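Local structure of restriction endonuclease R.BpuJI (Bacillus pumilus, 2VLA) at residues Arg10-Leu22 with Tyr205-Leu219. The protein is a restriction endonuclease, probably cleaving DNA, whose recognition domain, the part present here, binds and reads the cognate sequence. Numbering follows the deposited sequence. Where two conformers were deposited one is given.
Sequences RCTIIRGKAKNML and YSMQHIREQLNYLEL. With nucleotides of chain C; nucleotides of chain B.
Arg10 is extended from CG to NE, CG anti to the backbone N (chi1 -178°), and a turn at the last torsion lays its guanidinium flat over the Tyr205 ring, centres 3.6 Å apart and planes 5° apart, a stack that is also a cation-pi contact. Side-on, Arg10 NE (2.9 Å) and NH2 both grip Tyr205 O, while NH1 makes a nearly straight bond to OP2 of DC7 of chain B; these bonds at its rim fix the group's rotation. His209 CG sits between its backbone N and carbonyl carbon (chi1 56°), and the ring turns one face to Thr12, whose CG2 sits 3.9 Å from its centroid as a CH-pi contact. Helix 203-219 presents Gln208 to the DNA, consistent with the recognition helix of a helix-turn-helix: its amide pairs with the adenine edge of DA4 of chain C, OE1 accepting from N6 and NE2 donating to N7 at 3.0 Å. Glu212 OE2 takes the other proton of NE2 at 2.9 Å, which holds the amide in its reading orientation, and Glu212 OE1 receives Gly16 N at 2.9 Å. Arg15 packs its guanidinium between Gln208 OE1 and the cytosine of DC7 of chain B, with NH1 bonded to a guanine O6. Farther along, Leu22 CD2 meets Leu219 CD2 at 3.6 Å, beside Phe106 of helix 102-112.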
# COMPACT_ATOMS: atom_id res chain seq x y z
N ARG A 10 -0.45 -12.30 -8.45
CA ARG A 10 0.53 -11.53 -7.71
C ARG A 10 0.35 -10.05 -8.00
O ARG A 10 0.42 -9.62 -9.16
CB ARG A 10 1.95 -11.99 -8.09
CG ARG A 10 3.05 -11.27 -7.32
CD ARG A 10 4.41 -11.87 -7.58
NE ARG A 10 5.42 -11.26 -6.74
CZ ARG A 10 6.23 -10.26 -7.09
NH1 ARG A 10 6.15 -9.71 -8.28
NH2 ARG A 10 7.15 -9.82 -6.24
N CYS A 11 0.11 -9.29 -6.95
CA CYS A 11 -0.24 -7.89 -7.06
C CYS A 11 0.58 -7.09 -6.05
O CYS A 11 0.23 -7.01 -4.88
CB CYS A 11 -1.78 -7.70 -6.85
SG CYS A 11 -2.40 -6.08 -7.17
N THR A 12 1.69 -6.55 -6.51
CA THR A 12 2.68 -6.03 -5.58
C THR A 12 2.40 -4.61 -5.15
O THR A 12 1.57 -3.87 -5.80
CB THR A 12 4.11 -6.07 -6.15
OG1 THR A 12 4.18 -5.27 -7.32
CG2 THR A 12 4.53 -7.47 -6.48
N ILE A 13 3.07 -4.22 -4.05
CA ILE A 13 3.34 -2.84 -3.75
C ILE A 13 4.86 -2.68 -3.72
O ILE A 13 5.60 -3.67 -3.68
CB ILE A 13 2.71 -2.38 -2.42
CG1 ILE A 13 3.32 -3.14 -1.21
CG2 ILE A 13 1.16 -2.58 -2.45
CD1 ILE A 13 3.20 -2.39 0.09
N ILE A 14 5.30 -1.45 -3.76
CA ILE A 14 6.71 -1.09 -3.73
C ILE A 14 7.37 -1.71 -2.51
O ILE A 14 6.77 -1.80 -1.44
CB ILE A 14 6.87 0.44 -3.75
CG1 ILE A 14 6.62 0.96 -5.19
CG2 ILE A 14 8.27 0.89 -3.23
CD1 ILE A 14 6.47 2.43 -5.29
N ARG A 15 8.58 -2.22 -2.72
CA ARG A 15 9.32 -2.89 -1.65
C ARG A 15 9.92 -1.87 -0.68
O ARG A 15 10.47 -0.87 -1.09
CB ARG A 15 10.40 -3.77 -2.27
CG ARG A 15 11.13 -4.67 -1.26
CD ARG A 15 11.93 -5.78 -1.94
NE ARG A 15 11.04 -6.78 -2.52
CZ ARG A 15 11.44 -7.91 -3.07
NH1 ARG A 15 12.73 -8.21 -3.11
NH2 ARG A 15 10.56 -8.75 -3.56
N GLY A 16 9.75 -2.12 0.61
CA GLY A 16 10.10 -1.14 1.63
C GLY A 16 11.58 -0.85 1.81
O GLY A 16 12.44 -1.68 1.44
N LYS A 17 11.86 0.34 2.32
CA LYS A 17 13.21 0.72 2.71
C LYS A 17 13.30 1.40 4.07
O LYS A 17 14.40 1.64 4.55
CB LYS A 17 13.84 1.64 1.67
CG LYS A 17 13.80 1.13 0.24
CD LYS A 17 14.32 2.18 -0.72
CE LYS A 17 13.86 1.92 -2.12
NZ LYS A 17 14.53 0.75 -2.76
N ALA A 18 12.17 1.71 4.69
CA ALA A 18 12.16 2.61 5.84
C ALA A 18 11.63 2.00 7.15
O ALA A 18 11.57 2.68 8.15
CB ALA A 18 11.36 3.89 5.50
N LYS A 19 11.27 0.73 7.13
CA LYS A 19 10.67 0.10 8.33
C LYS A 19 11.65 0.03 9.52
O LYS A 19 11.31 0.47 10.62
CB LYS A 19 10.15 -1.30 8.00
CG LYS A 19 9.31 -1.93 9.09
CD LYS A 19 7.96 -1.23 9.18
CE LYS A 19 6.95 -1.95 10.08
NZ LYS A 19 7.38 -1.93 11.50
N ASN A 20 12.82 -0.54 9.29
CA ASN A 20 13.79 -0.74 10.39
C ASN A 20 14.15 0.55 11.10
O ASN A 20 14.39 0.55 12.31
CB ASN A 20 15.08 -1.38 9.85
CG ASN A 20 14.94 -2.86 9.59
OD1 ASN A 20 13.99 -3.50 10.04
ND2 ASN A 20 15.96 -3.45 8.89
N MET A 21 14.27 1.64 10.34
CA MET A 21 14.68 2.93 10.88
C MET A 21 13.61 4.00 10.74
O MET A 21 13.91 5.19 10.64
CB MET A 21 15.96 3.41 10.18
CG MET A 21 17.15 2.51 10.42
SD MET A 21 18.69 3.35 10.16
CE MET A 21 18.40 4.79 11.22
N LEU A 22 12.35 3.59 10.76
CA LEU A 22 11.23 4.48 10.42
C LEU A 22 11.21 5.74 11.31
O LEU A 22 10.97 6.85 10.83
CB LEU A 22 9.91 3.74 10.56
CG LEU A 22 8.67 4.50 10.03
CD1 LEU A 22 8.84 4.89 8.55
CD2 LEU A 22 7.42 3.65 10.22
N TYR A 205 9.65 -12.99 -2.84
CA TYR A 205 8.91 -12.74 -4.08
C TYR A 205 7.44 -12.92 -3.83
O TYR A 205 6.63 -12.09 -4.25
CB TYR A 205 9.39 -13.70 -5.15
CG TYR A 205 8.74 -13.47 -6.49
CD1 TYR A 205 9.17 -12.45 -7.32
CD2 TYR A 205 7.69 -14.26 -6.91
CE1 TYR A 205 8.58 -12.23 -8.54
CE2 TYR A 205 7.06 -14.03 -8.15
CZ TYR A 205 7.53 -13.00 -8.96
OH TYR A 205 6.95 -12.74 -10.18
N SER A 206 7.09 -13.96 -3.11
CA SER A 206 5.73 -14.34 -2.89
C SER A 206 5.03 -13.51 -1.82
O SER A 206 3.80 -13.26 -1.92
CB SER A 206 5.65 -15.80 -2.48
OG SER A 206 6.23 -16.62 -3.45
N MET A 207 5.76 -13.11 -0.79
CA MET A 207 5.15 -12.64 0.43
C MET A 207 5.57 -11.24 0.92
O MET A 207 4.85 -10.64 1.70
CB MET A 207 5.35 -13.65 1.55
CG MET A 207 4.42 -14.85 1.49
SD MET A 207 2.70 -14.42 1.74
CE MET A 207 2.76 -13.92 3.47
N GLN A 208 6.66 -10.69 0.42
CA GLN A 208 7.16 -9.50 1.07
C GLN A 208 6.14 -8.35 0.93
O GLN A 208 5.91 -7.60 1.85
CB GLN A 208 8.53 -9.07 0.56
CG GLN A 208 9.05 -7.84 1.30
CD GLN A 208 10.50 -7.55 1.08
OE1 GLN A 208 11.22 -8.32 0.44
NE2 GLN A 208 10.96 -6.42 1.62
N HIS A 209 5.53 -8.24 -0.25
CA HIS A 209 4.55 -7.15 -0.49
C HIS A 209 3.24 -7.37 0.28
O HIS A 209 2.52 -6.42 0.56
CB HIS A 209 4.25 -6.99 -2.00
CG HIS A 209 3.77 -8.23 -2.65
ND1 HIS A 209 4.62 -9.27 -2.95
CD2 HIS A 209 2.53 -8.62 -3.04
CE1 HIS A 209 3.92 -10.26 -3.47
NE2 HIS A 209 2.65 -9.87 -3.56
N ILE A 210 2.95 -8.61 0.62
CA ILE A 210 1.81 -8.94 1.41
C ILE A 210 2.05 -8.62 2.87
O ILE A 210 1.25 -7.93 3.51
CB ILE A 210 1.38 -10.39 1.17
CG1 ILE A 210 0.97 -10.57 -0.29
CG2 ILE A 210 0.31 -10.80 2.13
CD1 ILE A 210 0.60 -11.98 -0.72
N ARG A 211 3.17 -9.09 3.40
CA ARG A 211 3.57 -8.74 4.74
C ARG A 211 3.63 -7.22 4.91
O ARG A 211 3.19 -6.68 5.91
CB ARG A 211 4.95 -9.35 5.06
CG ARG A 211 5.56 -8.82 6.34
CD ARG A 211 4.63 -9.02 7.55
NE ARG A 211 5.16 -8.41 8.76
CZ ARG A 211 5.82 -9.07 9.71
NH1 ARG A 211 6.05 -10.36 9.57
NH2 ARG A 211 6.25 -8.43 10.79
N GLU A 212 4.22 -6.53 3.94
CA GLU A 212 4.43 -5.10 4.08
C GLU A 212 3.14 -4.27 4.02
O GLU A 212 3.00 -3.32 4.73
CB GLU A 212 5.48 -4.60 3.12
CG GLU A 212 6.87 -5.12 3.57
CD GLU A 212 8.05 -4.64 2.75
OE1 GLU A 212 7.89 -4.11 1.65
OE2 GLU A 212 9.20 -4.84 3.24
N GLN A 213 2.18 -4.72 3.25
CA GLN A 213 0.86 -4.12 3.32
C GLN A 213 0.32 -4.24 4.75
O GLN A 213 -0.16 -3.25 5.35
CB GLN A 213 -0.09 -4.77 2.29
CG GLN A 213 0.17 -4.29 0.87
CD GLN A 213 -0.70 -4.98 -0.14
OE1 GLN A 213 -1.81 -4.51 -0.46
NE2 GLN A 213 -0.22 -6.07 -0.69
N LEU A 214 0.40 -5.45 5.34
CA LEU A 214 -0.04 -5.61 6.68
C LEU A 214 0.76 -4.70 7.65
O LEU A 214 0.22 -4.17 8.59
CB LEU A 214 -0.00 -7.08 7.12
CG LEU A 214 -0.97 -7.97 6.36
CD1 LEU A 214 -0.73 -9.42 6.66
CD2 LEU A 214 -2.37 -7.61 6.72
N ASN A 215 2.09 -4.59 7.43
CA ASN A 215 2.89 -3.68 8.24
C ASN A 215 2.33 -2.26 8.29
O ASN A 215 2.42 -1.59 9.32
CB ASN A 215 4.35 -3.61 7.71
CG ASN A 215 5.20 -4.81 8.06
OD1 ASN A 215 4.82 -5.65 8.87
ND2 ASN A 215 6.36 -4.87 7.44
N TYR A 216 1.85 -1.76 7.16
CA TYR A 216 1.35 -0.39 7.15
C TYR A 216 0.05 -0.27 7.95
O TYR A 216 -0.17 0.71 8.60
CB TYR A 216 1.22 0.15 5.69
CG TYR A 216 2.57 0.19 5.02
CD1 TYR A 216 3.64 0.79 5.65
CD2 TYR A 216 2.80 -0.46 3.82
CE1 TYR A 216 4.91 0.76 5.10
CE2 TYR A 216 4.07 -0.51 3.27
CZ TYR A 216 5.12 0.11 3.93
OH TYR A 216 6.43 0.02 3.43
N LEU A 217 -0.76 -1.31 7.94
CA LEU A 217 -1.94 -1.34 8.77
C LEU A 217 -1.58 -1.46 10.27
O LEU A 217 -2.31 -0.97 11.14
CB LEU A 217 -2.86 -2.48 8.32
CG LEU A 217 -4.34 -2.39 8.59
CD1 LEU A 217 -4.95 -1.14 7.95
CD2 LEU A 217 -5.05 -3.66 8.09
N GLU A 218 -0.44 -2.10 10.56
CA GLU A 218 0.05 -2.18 11.92
C GLU A 218 0.64 -0.84 12.38
O GLU A 218 0.41 -0.41 13.52
CB GLU A 218 1.10 -3.28 12.03
CG GLU A 218 1.55 -3.56 13.47
CD GLU A 218 2.56 -4.68 13.54
OE1 GLU A 218 3.68 -4.50 13.00
OE2 GLU A 218 2.23 -5.74 14.14
N LEU A 219 1.37 -0.16 11.49
CA LEU A 219 1.87 1.17 11.79
C LEU A 219 0.77 2.20 12.00
O LEU A 219 0.96 3.17 12.69
CB LEU A 219 2.83 1.63 10.69
CG LEU A 219 4.22 0.96 10.70
CD1 LEU A 219 4.91 1.17 9.40
CD2 LEU A 219 5.04 1.51 11.85
P DA C 4 13.37 -1.94 5.62
OP1 DA C 4 13.69 -1.83 7.00
OP2 DA C 4 12.11 -1.39 5.06
O5' DA C 4 14.57 -1.53 4.73
C5' DA C 4 15.91 -1.76 5.24
C4' DA C 4 16.85 -2.03 4.09
O4' DA C 4 16.62 -3.35 3.54
C3' DA C 4 16.71 -1.06 2.90
O3' DA C 4 18.00 -0.83 2.37
C2' DA C 4 15.87 -1.87 1.93
C1' DA C 4 16.45 -3.26 2.12
N9 DA C 4 15.62 -4.35 1.68
C8 DA C 4 14.24 -4.42 1.70
N7 DA C 4 13.77 -5.56 1.27
C5 DA C 4 14.89 -6.31 0.93
C6 DA C 4 15.06 -7.59 0.42
N6 DA C 4 14.10 -8.46 0.12
N1 DA C 4 16.35 -8.01 0.23
C2 DA C 4 17.37 -7.15 0.52
N3 DA C 4 17.33 -5.95 1.02
C4 DA C 4 16.03 -5.56 1.20
P DC C 3 9.82 -6.44 8.62
OP1 DC C 3 9.73 -5.51 9.77
OP2 DC C 3 8.65 -6.78 7.82
O5' DC C 3 10.92 -5.90 7.59
C5' DC C 3 12.17 -5.44 8.07
C4' DC C 3 13.13 -5.23 6.92
O4' DC C 3 13.52 -6.50 6.36
C3' DC C 3 12.52 -4.46 5.76
O3' DC C 3 13.40 -3.49 5.22
C2' DC C 3 12.26 -5.55 4.72
C1' DC C 3 13.51 -6.36 4.96
N1 DC C 3 13.53 -7.67 4.35
C2 DC C 3 14.76 -8.21 3.90
O2 DC C 3 15.84 -7.59 4.10
N3 DC C 3 14.73 -9.42 3.31
C4 DC C 3 13.58 -10.07 3.14
N4 DC C 3 13.62 -11.26 2.56
C5 DC C 3 12.35 -9.52 3.56
C6 DC C 3 12.37 -8.32 4.12
P DC B 7 8.93 -7.77 -10.27
OP1 DC B 7 8.66 -8.67 -11.41
OP2 DC B 7 7.86 -7.56 -9.27
O5' DC B 7 10.23 -8.23 -9.46
C5' DC B 7 11.42 -8.57 -10.16
C4' DC B 7 12.56 -8.85 -9.18
O4' DC B 7 12.95 -7.61 -8.52
C3' DC B 7 12.22 -9.81 -8.03
O3' DC B 7 13.31 -10.67 -7.82
C2' DC B 7 12.09 -8.90 -6.82
C1' DC B 7 13.16 -7.89 -7.14
N1 DC B 7 13.14 -6.60 -6.43
C2 DC B 7 14.35 -6.00 -6.13
O2 DC B 7 15.40 -6.60 -6.40
N3 DC B 7 14.36 -4.79 -5.52
C4 DC B 7 13.20 -4.17 -5.29
N4 DC B 7 13.23 -2.98 -4.70
C5 DC B 7 11.96 -4.77 -5.60
C6 DC B 7 11.97 -5.97 -6.16
O HOH W 1 -0.14 -10.47 -4.31
O HOH W 2 -1.39 -7.74 -2.81
O HOH W 3 6.70 -4.84 -0.77
O HOH W 4 6.58 -1.64 1.32
O HOH W 5 7.44 -9.18 -3.01
O HOH W 6 4.78 -2.10 12.56